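Local coordinates for enoyl-CoA hydratase (PDB 4LK5), which probably adds water across the double bond of enoyl-CoA thioesters, as a bacterial member of the enoyl-CoA hydratase/isomerase (crotonase) family, at residues C[50-53]-C[57-60]; C[70-75]-C[118-123]; C[150-155]-C[241-246]; C[190-195]-C[206-211]. All blocks are in the same frame, centred on the assembly; numbering follows the deposited sequence.

Interaction 1 (C[50-53]-C[57-60]); sequences INRP and NSLT
The flat guanidinium of R52 meets T60 over one face and S58 at its rim. T60 CG2 sits above the plane, off toward the rim, 3.6 Å from R52 NH2. At the edge, R52 NE donates to S58 O at 3.1 Å with an N-H...O angle of 156°. The oxygen lies in the guanidinium plane, whereas the nitrogen stands well above the plane of the S58 carbonyl. A bend at chi3 (40°) swings the arginine head round to this carbonyl, and R52 NH2 then rests 3.6 Å from S58 CB. The backbone closes the turn: N57 N donates to R52 O at 3.0 Å, again from above the carbonyl plane. I50 is apolar filling, with CG2 against N57 CB at 3.6 Å and CD1 against L59 CD2 at 3.7 Å. This loop joins strand 45-50 to helix 61-76, and it probably corresponds to the loop that leads from the second strand into the first helix in other crotonases. N57 O takes a bond from S93 OG, and T60, the N-cap of helix 61-76, makes a weak bond from OG1 to V63 N. Chemically, a charged side chain and a main-chain amide each hold a carbonyl across the loop, so its two limbs are tied by two polar bonds and by the I50 hydrocarbon packed on N57 and L59.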
loop_
_atom_site.group_PDB
_atom_site.type_symbol
_atom_site.label_atom_id
_atom_site.label_comp_id
_atom_site.label_asym_id
_atom_site.label_seq_id
_atom_site.Cartn_x
_atom_site.Cartn_y
_atom_site.Cartn_z
ATOM N N ILE C 50 23.994 -7.646 -16.071
ATOM C CA ILE C 50 24.548 -6.436 -16.681
ATOM C C ILE C 50 26.034 -6.459 -16.329
ATOM O O ILE C 50 26.389 -6.923 -15.238
ATOM C CB ILE C 50 23.872 -5.147 -16.148
ATOM C CG1 ILE C 50 22.352 -5.191 -16.352
ATOM C CG2 ILE C 50 24.415 -3.907 -16.842
ATOM C CD1 ILE C 50 21.582 -4.068 -15.668
ATOM N N ASN C 51 26.887 -5.982 -17.252
ATOM C CA ASN C 51 28.343 -6.139 -17.136
ATOM C C ASN C 51 29.118 -4.894 -17.553
ATOM O O ASN C 51 30.080 -4.946 -18.306
ATOM C CB ASN C 51 28.798 -7.349 -17.959
ATOM C CG ASN C 51 30.018 -8.035 -17.370
ATOM O OD1 ASN C 51 30.844 -7.410 -16.687
ATOM N ND2 ASN C 51 30.124 -9.344 -17.609
ATOM N N ARG C 52 28.697 -3.762 -17.038
ATOM C CA ARG C 52 29.380 -2.530 -17.279
ATOM C C ARG C 52 29.900 -2.002 -15.939
ATOM O O ARG C 52 29.612 -0.865 -15.543
ATOM C CB ARG C 52 28.418 -1.600 -18.008
ATOM C CG ARG C 52 28.070 -2.148 -19.406
ATOM C CD ARG C 52 26.860 -1.494 -20.078
ATOM N NE ARG C 52 26.771 -0.045 -19.901
ATOM C CZ ARG C 52 27.546 0.854 -20.512
ATOM N NH1 ARG C 52 28.504 0.472 -21.348
ATOM N NH2 ARG C 52 27.371 2.154 -20.279
ATOM N N PRO C 53 30.692 -2.840 -15.241
ATOM C CA PRO C 53 31.090 -2.555 -13.862
ATOM C C PRO C 53 31.701 -1.174 -13.726
ATOM O O PRO C 53 31.300 -0.404 -12.858
ATOM C CB PRO C 53 32.121 -3.647 -13.548
ATOM C CG PRO C 53 32.548 -4.215 -14.858
ATOM C CD PRO C 53 31.370 -4.040 -15.770
ATOM N N ASN C 57 27.193 -0.612 -13.727
ATOM C CA ASN C 57 26.171 -1.208 -14.569
ATOM C C ASN C 57 25.146 -0.187 -15.149
ATOM O O ASN C 57 23.945 -0.456 -15.132
ATOM C CB ASN C 57 25.503 -2.350 -13.811
ATOM C CG ASN C 57 26.505 -3.404 -13.341
ATOM O OD1 ASN C 57 26.501 -3.816 -12.182
ATOM N ND2 ASN C 57 27.348 -3.864 -14.256
ATOM N N SER C 58 25.643 0.959 -15.655
ATOM C CA SER C 58 24.856 1.967 -16.455
ATOM C C SER C 58 24.077 1.272 -17.551
ATOM O O SER C 58 24.417 0.182 -17.911
ATOM C CB SER C 58 25.756 2.992 -17.200
ATOM O OG SER C 58 26.312 3.976 -16.365
ATOM N N LEU C 59 23.069 1.926 -18.113
ATOM C CA LEU C 59 22.260 1.294 -19.148
ATOM C C LEU C 59 22.250 2.108 -20.437
ATOM O O LEU C 59 21.846 3.264 -20.440
ATOM C CB LEU C 59 20.834 1.084 -18.618
ATOM C CG LEU C 59 20.623 0.027 -17.536
ATOM C CD1 LEU C 59 19.154 -0.138 -17.144
ATOM C CD2 LEU C 59 21.148 -1.291 -18.027
ATOM N N THR C 60 22.729 1.509 -21.523
ATOM C CA THR C 60 22.639 2.104 -22.845
ATOM C C THR C 60 21.431 1.501 -23.484
ATOM O O THR C 60 20.878 0.517 -22.977
ATOM C CB THR C 60 23.788 1.667 -23.748
ATOM O OG1 THR C 60 23.693 0.245 -23.962
ATOM C CG2 THR C 60 25.126 2.023 -23.144
#

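Interaction 2 (C[70-75]-C[118-123]); sequences AMEYAA and INRLVR
M71 and L121 are the nearest CA pair of segments 70-75 and 118-123, on helices 61-76 and 113-127, with M71 CA 7.1 Å from L121 CA. A74 N bonds back to A70 O, and V122 N to I118 O; toward A75 the pattern shifts, and A75 N bonds to E72 O. At M71 and E72 the CB atoms face the partner helix. At R120 and L121 they do not, and the side chains have to turn back to reach across. The apolar pair is light, M71 CG against L121 CD1 at 4.0 Å, the two chains meeting at a slant. M71 is a selenomethionine, but its selenium takes no part in this touch.

Next to it, on the adjoining residues, lies the polar pair, toward solvent. E72 reaches out with an extended chain, while R120 bends at chi3 (89°) and comes across it at about a right angle. R120 NH2 donates to E72 OE1 at 2.8 Å with an N-H...O angle of 151°, a salt bridge through a single nitrogen. The carboxylate oxygen lies in the guanidinium plane, yet the nitrogen approaches from above the carboxylate, whose plane is turned 67° from the guanidinium. The stronger partner of R120 is D69, on helix 61-76, which also bridges to NH2; E117 bridges to NH1, so the arginine joins both helices in one small charge cluster.

Beneath this network, M71 packs on V48 of strand 45-50 and along A124 and I125, while L121 lies on I67 and A68. At this point helix 61-76 packs against both strand 45-50 and helix 113-127.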
loop_
_atom_site.group_PDB
_atom_site.type_symbol
_atom_site.label_atom_id
_atom_site.label_comp_id
_atom_site.label_asym_id
_atom_site.label_seq_id
_atom_site.Cartn_x
_atom_site.Cartn_y
_atom_site.Cartn_z
ATOM N N ALA C 70 15.579 -10.596 -24.015
ATOM C CA ALA C 70 15.781 -11.717 -23.110
ATOM C C ALA C 70 14.551 -12.027 -22.206
ATOM O O ALA C 70 14.181 -13.217 -22.003
ATOM C CB ALA C 70 17.010 -11.428 -22.250
HETATM N N MSE C 71 13.911 -10.990 -21.654
HETATM C CA MSE C 71 12.726 -11.257 -20.826
HETATM C C MSE C 71 11.610 -11.793 -21.708
HETATM O O MSE C 71 10.946 -12.766 -21.359
HETATM C CB MSE C 71 12.259 -10.040 -20.041
HETATM C CG MSE C 71 13.308 -9.581 -19.058
HETATM SE SE MSE C 71 13.586 -10.961 -17.695
HETATM C CE MSE C 71 15.293 -10.256 -17.079
ATOM N N GLU C 72 11.408 -11.200 -22.881
ATOM C CA GLU C 72 10.409 -11.761 -23.801
ATOM C C GLU C 72 10.748 -13.214 -24.208
ATOM O O GLU C 72 9.878 -14.096 -24.127
ATOM C CB GLU C 72 10.222 -10.875 -25.023
ATOM C CG GLU C 72 9.536 -9.557 -24.700
ATOM C CD GLU C 72 9.329 -8.719 -25.940
ATOM O OE1 GLU C 72 10.112 -8.891 -26.898
ATOM O OE2 GLU C 72 8.399 -7.890 -25.958
ATOM N N TYR C 73 12.005 -13.475 -24.585
ATOM C CA TYR C 73 12.425 -14.844 -24.926
ATOM C C TYR C 73 12.081 -15.861 -23.830
ATOM O O TYR C 73 11.592 -16.956 -24.099
ATOM C CB TYR C 73 13.930 -14.922 -25.196
ATOM C CG TYR C 73 14.340 -16.334 -25.416
ATOM C CD1 TYR C 73 13.920 -17.016 -26.573
ATOM C CD2 TYR C 73 15.075 -17.028 -24.458
ATOM C CE1 TYR C 73 14.250 -18.342 -26.779
ATOM C CE2 TYR C 73 15.426 -18.356 -24.657
ATOM C CZ TYR C 73 15.008 -19.012 -25.814
ATOM O OH TYR C 73 15.338 -20.339 -26.015
ATOM N N ALA C 74 12.337 -15.476 -22.589
ATOM C CA ALA C 74 12.163 -16.358 -21.456
ATOM C C ALA C 74 10.710 -16.743 -21.161
ATOM O O ALA C 74 10.469 -17.705 -20.420
ATOM C CB ALA C 74 12.792 -15.720 -20.236
ATOM N N ALA C 75 9.748 -15.995 -21.706
ATOM C CA ALA C 75 8.335 -16.347 -21.551
ATOM C C ALA C 75 7.945 -17.517 -22.434
ATOM O O ALA C 75 7.010 -18.238 -22.097
ATOM C CB ALA C 75 7.442 -15.155 -21.859
ATOM N N ILE C 118 12.527 0.824 -22.194
ATOM C CA ILE C 118 12.360 0.685 -20.752
ATOM C C ILE C 118 10.991 0.058 -20.545
ATOM O O ILE C 118 10.838 -0.921 -19.795
ATOM C CB ILE C 118 12.288 2.017 -20.007
ATOM C CG1 ILE C 118 13.553 2.854 -20.142
ATOM C CG2 ILE C 118 11.994 1.778 -18.530
ATOM C CD1 ILE C 118 14.807 2.155 -19.744
ATOM N N ASN C 119 9.993 0.642 -21.214
ATOM C CA ASN C 119 8.615 0.203 -21.045
ATOM C C ASN C 119 8.480 -1.246 -21.486
ATOM O O ASN C 119 7.914 -2.054 -20.767
ATOM C CB ASN C 119 7.633 1.155 -21.757
ATOM C CG ASN C 119 7.548 2.531 -21.076
ATOM O OD1 ASN C 119 8.177 2.774 -20.039
ATOM N ND2 ASN C 119 6.770 3.433 -21.649
ATOM N N ARG C 120 9.042 -1.584 -22.640
ATOM C CA ARG C 120 9.044 -2.964 -23.110
ATOM C C ARG C 120 9.624 -3.872 -22.055
ATOM O O ARG C 120 9.064 -4.900 -21.749
ATOM C CB ARG C 120 9.897 -3.136 -24.377
ATOM C CG ARG C 120 9.154 -3.369 -25.675
ATOM C CD ARG C 120 10.132 -3.480 -26.860
ATOM N NE ARG C 120 10.514 -4.869 -26.988
ATOM C CZ ARG C 120 11.746 -5.363 -27.069
ATOM N NH1 ARG C 120 12.858 -4.596 -27.124
ATOM N NH2 ARG C 120 11.831 -6.688 -27.134
ATOM N N LEU C 121 10.777 -3.505 -21.532
ATOM C CA LEU C 121 11.446 -4.328 -20.530
ATOM C C LEU C 121 10.503 -4.581 -19.344
ATOM O O LEU C 121 10.184 -5.737 -19.021
ATOM C CB LEU C 121 12.739 -3.661 -20.076
ATOM C CG LEU C 121 13.411 -4.093 -18.767
ATOM C CD1 LEU C 121 13.324 -5.572 -18.521
ATOM C CD2 LEU C 121 14.862 -3.647 -18.816
ATOM N N VAL C 122 10.022 -3.489 -18.758
ATOM C CA VAL C 122 9.154 -3.553 -17.599
ATOM C C VAL C 122 7.919 -4.417 -17.837
ATOM O O VAL C 122 7.601 -5.301 -17.013
ATOM C CB VAL C 122 8.817 -2.124 -17.104
ATOM C CG1 VAL C 122 7.622 -2.138 -16.230
ATOM C CG2 VAL C 122 9.995 -1.568 -16.330
ATOM N N ARG C 123 7.254 -4.227 -18.967
ATOM C CA ARG C 123 6.115 -5.103 -19.308
ATOM C C ARG C 123 6.525 -6.533 -19.444
ATOM O O ARG C 123 5.725 -7.412 -19.175
ATOM C CB ARG C 123 5.465 -4.753 -20.643
ATOM C CG ARG C 123 4.771 -3.417 -20.634
ATOM C CD ARG C 123 3.811 -3.246 -21.778
ATOM N NE ARG C 123 3.518 -1.823 -21.883
ATOM C CZ ARG C 123 4.136 -0.956 -22.692
ATOM N NH1 ARG C 123 5.081 -1.333 -23.534
ATOM N NH2 ARG C 123 3.771 0.325 -22.671
#

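Interaction 3 (C[150-155]-C[241-246]); sequences ACDVVL and KTKLAI
K243 runs its side chain past the carboxylate of D152, and the contact reads best outward from CB. The first bond puts CG anti to the backbone N (chi1 -162°), which carries the chain off helix 236-250 toward the start of strand 153-157. CG comes alongside the carboxylate, 3.4 Å from D152 OD1. CD continues past the same oxygen at 3.8 Å. Over CE the model is too tight to trust, and D152 OD2 is doubtful with it. At the tip, K243 NZ lies 3.8 Å from D152 OD2, a long salt bridge at most. The ammonium makes weak hydrogen bonds to the carbonyls of A126 and L128. A water completes the link: it stands 3.3 Å from K243 NZ, in a weak bond, 2.7 Å from D152 OD1 and 2.8 Å from A150 O, more acceptors being in reach than it has protons.

D152 OD2 accepts its stronger bond from V132 N on the neighbouring strand 132-136. R187 of the second subunit bonds to C151 O and forms a weak, long ion pair with D152 OD1, which brings the trimer interface up to this corner. Buried opposite charges are therefore linked by one shared water, each with its own further partners, and meet only loosely. Such surroundings would probably favour an ionised aspartate beside a charged lysine, tying helix 236-250 to strand 153-157, an inner strand of the central sheet.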
loop_
_atom_site.group_PDB
_atom_site.type_symbol
_atom_site.label_atom_id
_atom_site.label_comp_id
_atom_site.label_asym_id
_atom_site.label_seq_id
_atom_site.Cartn_x
_atom_site.Cartn_y
_atom_site.Cartn_z
ATOM N N ALA C 150 9.871 -4.100 -10.420
ATOM C CA ALA C 150 8.962 -4.805 -11.299
ATOM C C ALA C 150 9.067 -6.263 -11.061
ATOM O O ALA C 150 8.177 -7.002 -11.458
ATOM C CB ALA C 150 9.287 -4.514 -12.754
ATOM N N CYS C 151 10.159 -6.694 -10.441
ATOM C CA CYS C 151 10.349 -8.120 -10.209
ATOM C C CYS C 151 9.380 -8.640 -9.126
ATOM O O CYS C 151 8.580 -7.876 -8.567
ATOM C CB CYS C 151 11.809 -8.384 -9.897
ATOM S SG CYS C 151 12.872 -7.924 -11.308
ATOM N N ASP C 152 9.434 -9.938 -8.859
ATOM C CA ASP C 152 8.516 -10.607 -7.915
ATOM C C ASP C 152 9.133 -10.787 -6.537
ATOM O O ASP C 152 8.465 -10.782 -5.489
ATOM C CB ASP C 152 8.180 -11.973 -8.482
ATOM C CG ASP C 152 7.579 -11.876 -9.876
ATOM O OD1 ASP C 152 6.624 -11.069 -10.075
ATOM O OD2 ASP C 152 8.081 -12.568 -10.777
ATOM N N VAL C 153 10.433 -10.960 -6.553
ATOM C CA VAL C 153 11.177 -11.192 -5.358
ATOM C C VAL C 153 12.377 -10.274 -5.454
ATOM O O VAL C 153 13.025 -10.222 -6.495
ATOM C CB VAL C 153 11.606 -12.680 -5.314
ATOM C CG1 VAL C 153 12.644 -12.910 -4.235
ATOM C CG2 VAL C 153 10.392 -13.545 -5.081
ATOM N N VAL C 154 12.649 -9.533 -4.391
ATOM C CA VAL C 154 13.829 -8.690 -4.359
ATOM C C VAL C 154 14.700 -9.044 -3.160
ATOM O O VAL C 154 14.321 -8.829 -2.027
ATOM C CB VAL C 154 13.439 -7.208 -4.361
ATOM C CG1 VAL C 154 14.655 -6.306 -4.504
ATOM C CG2 VAL C 154 12.475 -6.947 -5.487
ATOM N N LEU C 155 15.875 -9.608 -3.443
ATOM C CA LEU C 155 16.860 -9.976 -2.428
ATOM C C LEU C 155 17.958 -8.922 -2.415
ATOM O O LEU C 155 18.559 -8.635 -3.428
ATOM C CB LEU C 155 17.460 -11.328 -2.770
ATOM C CG LEU C 155 16.709 -12.639 -2.432
ATOM C CD1 LEU C 155 15.249 -12.478 -2.112
ATOM C CD2 LEU C 155 16.892 -13.656 -3.527
ATOM N N LYS C 241 0.709 -18.834 -12.105
ATOM C CA LYS C 241 -0.591 -18.310 -11.861
ATOM C C LYS C 241 -0.663 -17.396 -10.633
ATOM O O LYS C 241 -1.367 -16.375 -10.613
ATOM C CB LYS C 241 -1.545 -19.466 -11.711
ATOM C CG LYS C 241 -1.848 -20.148 -13.024
ATOM C CD LYS C 241 -3.062 -21.044 -12.826
ATOM C CE LYS C 241 -3.174 -22.105 -13.903
ATOM N NZ LYS C 241 -3.533 -21.535 -15.216
ATOM N N THR C 242 0.080 -17.776 -9.607
ATOM C CA THR C 242 0.179 -16.972 -8.405
ATOM C C THR C 242 0.713 -15.584 -8.736
ATOM O O THR C 242 0.114 -14.587 -8.351
ATOM C CB THR C 242 1.062 -17.660 -7.369
ATOM O OG1 THR C 242 0.471 -18.913 -7.031
ATOM C CG2 THR C 242 1.131 -16.845 -6.124
ATOM N N LYS C 243 1.838 -15.553 -9.448
ATOM C CA LYS C 243 2.469 -14.341 -9.928
ATOM C C LYS C 243 1.520 -13.417 -10.686
ATOM O O LYS C 243 1.457 -12.205 -10.409
ATOM C CB LYS C 243 3.598 -14.708 -10.880
ATOM C CG LYS C 243 4.609 -13.620 -11.118
ATOM C CD LYS C 243 4.638 -13.094 -12.532
ATOM C CE LYS C 243 6.044 -12.538 -12.766
ATOM N NZ LYS C 243 6.179 -11.706 -13.965
ATOM N N LEU C 244 0.787 -13.994 -11.627
ATOM C CA LEU C 244 0.019 -13.226 -12.538
ATOM C C LEU C 244 -1.209 -12.684 -11.843
ATOM O O LEU C 244 -1.636 -11.579 -12.099
ATOM C CB LEU C 244 -0.334 -14.067 -13.773
ATOM C CG LEU C 244 0.903 -14.391 -14.673
ATOM C CD1 LEU C 244 0.581 -15.343 -15.826
ATOM C CD2 LEU C 244 1.544 -13.152 -15.251
ATOM N N ALA C 245 -1.785 -13.484 -10.965
ATOM C CA ALA C 245 -2.924 -13.057 -10.181
ATOM C C ALA C 245 -2.600 -11.853 -9.269
ATOM O O ALA C 245 -3.402 -10.936 -9.139
ATOM C CB ALA C 245 -3.422 -14.209 -9.340
ATOM N N ILE C 246 -1.445 -11.865 -8.629
ATOM C CA ILE C 246 -1.108 -10.772 -7.742
ATOM C C ILE C 246 -0.797 -9.545 -8.588
ATOM O O ILE C 246 -1.236 -8.425 -8.250
ATOM C CB ILE C 246 0.063 -11.127 -6.830
ATOM C CG1 ILE C 246 -0.201 -12.498 -6.221
ATOM C CG2 ILE C 246 0.229 -10.117 -5.726
ATOM C CD1 ILE C 246 0.666 -12.860 -5.049
HETATM O O HOH W 1 6.428 -9.091 -11.957
#

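Interaction 4 (C[190-195]-C[206-211]); sequences AMQMAL and LAWGLV
A Met-aromatic contact joins helix 187-195 to the end of helix 202-208, where the chain leaves the helix through a Schellman motif at G209. The partners are M193, a selenomethionine, and the indole of W208. The selenium sits 5.2 Å from the centroid of the six-membered ring, 80° off the ring normal, so it addresses the edge and not a face. Its nearest ring atom is CZ3, with M193 SE to W208 CZ3 at 3.8 Å.

Plain apolar packing backs this up. M193 CG lies in the ring plane, 3.7 Å from W208 CZ3, as the two side chains slide past each other in opposite senses. The first torsion of M193 and its extended chi2 place M193 SE 4.4 Å from L210 CD2; the bend at chi3 only sets the methyl. The same selenium is thereby shared between an aromatic edge and an aliphatic branch.

Q192 adds a polar group against the ring. Its extended chain brings the amide to the far corner of the indole, Q192 CD being 4.0 Å from W208 CH2, and the amide plane stands 75° from the ring. R189 supplies a cation-pi contact to W208 as well, while V185 of helix 177-185 and L200 of strand 200-201 pack round both W208 and L210.

G209 turns with positive phi (85°), as the Schellman motif calls for, and G209 N bonds back to L206 O at 3.1 Å.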
loop_
_atom_site.group_PDB
_atom_site.type_symbol
_atom_site.label_atom_id
_atom_site.label_comp_id
_atom_site.label_asym_id
_atom_site.label_seq_id
_atom_site.Cartn_x
_atom_site.Cartn_y
_atom_site.Cartn_z
ATOM N N ALA C 190 6.289 6.701 -1.616
ATOM C CA ALA C 190 6.682 6.794 -3.013
ATOM C C ALA C 190 7.102 8.232 -3.318
ATOM O O ALA C 190 8.150 8.487 -3.898
ATOM C CB ALA C 190 5.553 6.403 -3.906
HETATM N N MSE C 191 6.258 9.142 -2.861
HETATM C CA MSE C 191 6.369 10.560 -3.107
HETATM C C MSE C 191 7.636 11.073 -2.448
HETATM O O MSE C 191 8.347 11.886 -2.992
HETATM C CB MSE C 191 5.057 11.105 -2.572
HETATM C CG MSE C 191 4.783 12.523 -3.028
HETATM SE SE MSE C 191 4.294 12.652 -4.928
HETATM C CE MSE C 191 2.363 12.334 -4.766
ATOM N N GLN C 192 7.980 10.535 -1.303
ATOM C CA GLN C 192 9.209 10.907 -0.640
ATOM C C GLN C 192 10.427 10.473 -1.444
ATOM O O GLN C 192 11.378 11.242 -1.610
ATOM C CB GLN C 192 9.231 10.191 0.702
ATOM C CG GLN C 192 10.477 10.314 1.542
ATOM C CD GLN C 192 10.332 9.551 2.841
ATOM O OE1 GLN C 192 9.224 9.298 3.334
ATOM N NE2 GLN C 192 11.448 9.179 3.407
HETATM N N MSE C 193 10.422 9.226 -1.913
HETATM C CA MSE C 193 11.557 8.726 -2.625
HETATM C C MSE C 193 11.726 9.510 -3.875
HETATM O O MSE C 193 12.840 9.770 -4.300
HETATM C CB MSE C 193 11.378 7.276 -3.014
HETATM C CG MSE C 193 11.626 6.391 -1.793
HETATM SE SE MSE C 193 11.542 4.478 -2.339
HETATM C CE MSE C 193 13.299 4.377 -3.243
ATOM N N ALA C 194 10.612 9.891 -4.483
ATOM C CA ALA C 194 10.628 10.540 -5.786
ATOM C C ALA C 194 10.962 12.025 -5.689
ATOM O O ALA C 194 11.714 12.531 -6.501
ATOM C CB ALA C 194 9.271 10.365 -6.458
ATOM N N LEU C 195 10.368 12.726 -4.718
ATOM C CA LEU C 195 10.571 14.167 -4.599
ATOM C C LEU C 195 11.780 14.543 -3.750
ATOM O O LEU C 195 12.343 15.633 -3.923
ATOM C CB LEU C 195 9.337 14.882 -4.034
ATOM C CG LEU C 195 8.046 14.920 -4.858
ATOM C CD1 LEU C 195 7.030 15.777 -4.111
ATOM C CD2 LEU C 195 8.235 15.446 -6.272
ATOM N N LEU C 206 13.630 -3.074 3.728
ATOM C CA LEU C 206 12.887 -4.228 4.250
ATOM C C LEU C 206 11.718 -3.776 5.145
ATOM O O LEU C 206 10.602 -4.240 4.986
ATOM C CB LEU C 206 13.819 -5.150 5.041
ATOM C CG LEU C 206 13.292 -6.536 5.521
ATOM C CD1 LEU C 206 12.759 -7.382 4.382
ATOM C CD2 LEU C 206 14.386 -7.297 6.267
ATOM N N ALA C 207 11.984 -2.848 6.061
ATOM C CA ALA C 207 10.978 -2.380 7.011
ATOM C C ALA C 207 9.817 -1.741 6.295
ATOM O O ALA C 207 8.678 -1.885 6.716
ATOM C CB ALA C 207 11.592 -1.381 7.989
ATOM N N TRP C 208 10.115 -1.017 5.217
ATOM C CA TRP C 208 9.097 -0.347 4.401
ATOM C C TRP C 208 8.203 -1.284 3.579
ATOM O O TRP C 208 7.175 -0.854 3.069
ATOM C CB TRP C 208 9.782 0.588 3.408
ATOM C CG TRP C 208 10.212 1.924 3.971
ATOM C CD1 TRP C 208 10.405 2.251 5.296
ATOM C CD2 TRP C 208 10.545 3.094 3.215
ATOM N NE1 TRP C 208 10.800 3.558 5.402
ATOM C CE2 TRP C 208 10.913 4.099 4.148
ATOM C CE3 TRP C 208 10.561 3.394 1.840
ATOM C CZ2 TRP C 208 11.285 5.393 3.747
ATOM C CZ3 TRP C 208 10.924 4.653 1.440
ATOM C CH2 TRP C 208 11.271 5.656 2.394
ATOM N N GLY C 209 8.618 -2.533 3.402
ATOM C CA GLY C 209 7.978 -3.453 2.444
ATOM C C GLY C 209 8.474 -3.348 1.012
ATOM O O GLY C 209 7.791 -3.780 0.090
ATOM N N LEU C 210 9.661 -2.783 0.805
ATOM C CA LEU C 210 10.158 -2.556 -0.550
ATOM C C LEU C 210 10.905 -3.753 -1.090
ATOM O O LEU C 210 11.032 -3.874 -2.305
ATOM C CB LEU C 210 11.108 -1.345 -0.610
ATOM C CG LEU C 210 11.559 -0.801 -1.974
ATOM C CD1 LEU C 210 10.379 -0.212 -2.702
ATOM C CD2 LEU C 210 12.622 0.286 -1.848
ATOM N N VAL C 211 11.446 -4.609 -0.206
ATOM C CA VAL C 211 12.177 -5.810 -0.652
ATOM C C VAL C 211 11.841 -7.035 0.162
ATOM O O VAL C 211 11.298 -6.960 1.256
ATOM C CB VAL C 211 13.711 -5.639 -0.636
ATOM C CG1 VAL C 211 14.111 -4.393 -1.418
ATOM C CG2 VAL C 211 14.248 -5.564 0.781
#

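In the fold
Along the chain, interaction 1 comes first, in the loop that leads into helix 61-76; interaction 2 lies on that same helix, its centre about 17 Å away. Interaction 3 follows about 14 Å from interaction 2, centre to centre, and its lysine makes weak bonds to carbonyls at the end of helix 113-127, which interaction 2 also uses. Both segments of interaction 4 fall between those of interaction 3. These two touch, V154 O meeting V211 CB at 3.5 Å, and both adjoin the second subunit. Interactions 1 and 4 lie on opposite sides of the chain's centre, their centres about 24 Å apart. Together they run from the sheet-to-helix loop, across the helices flanking the six-stranded sheet, to the trimer interface.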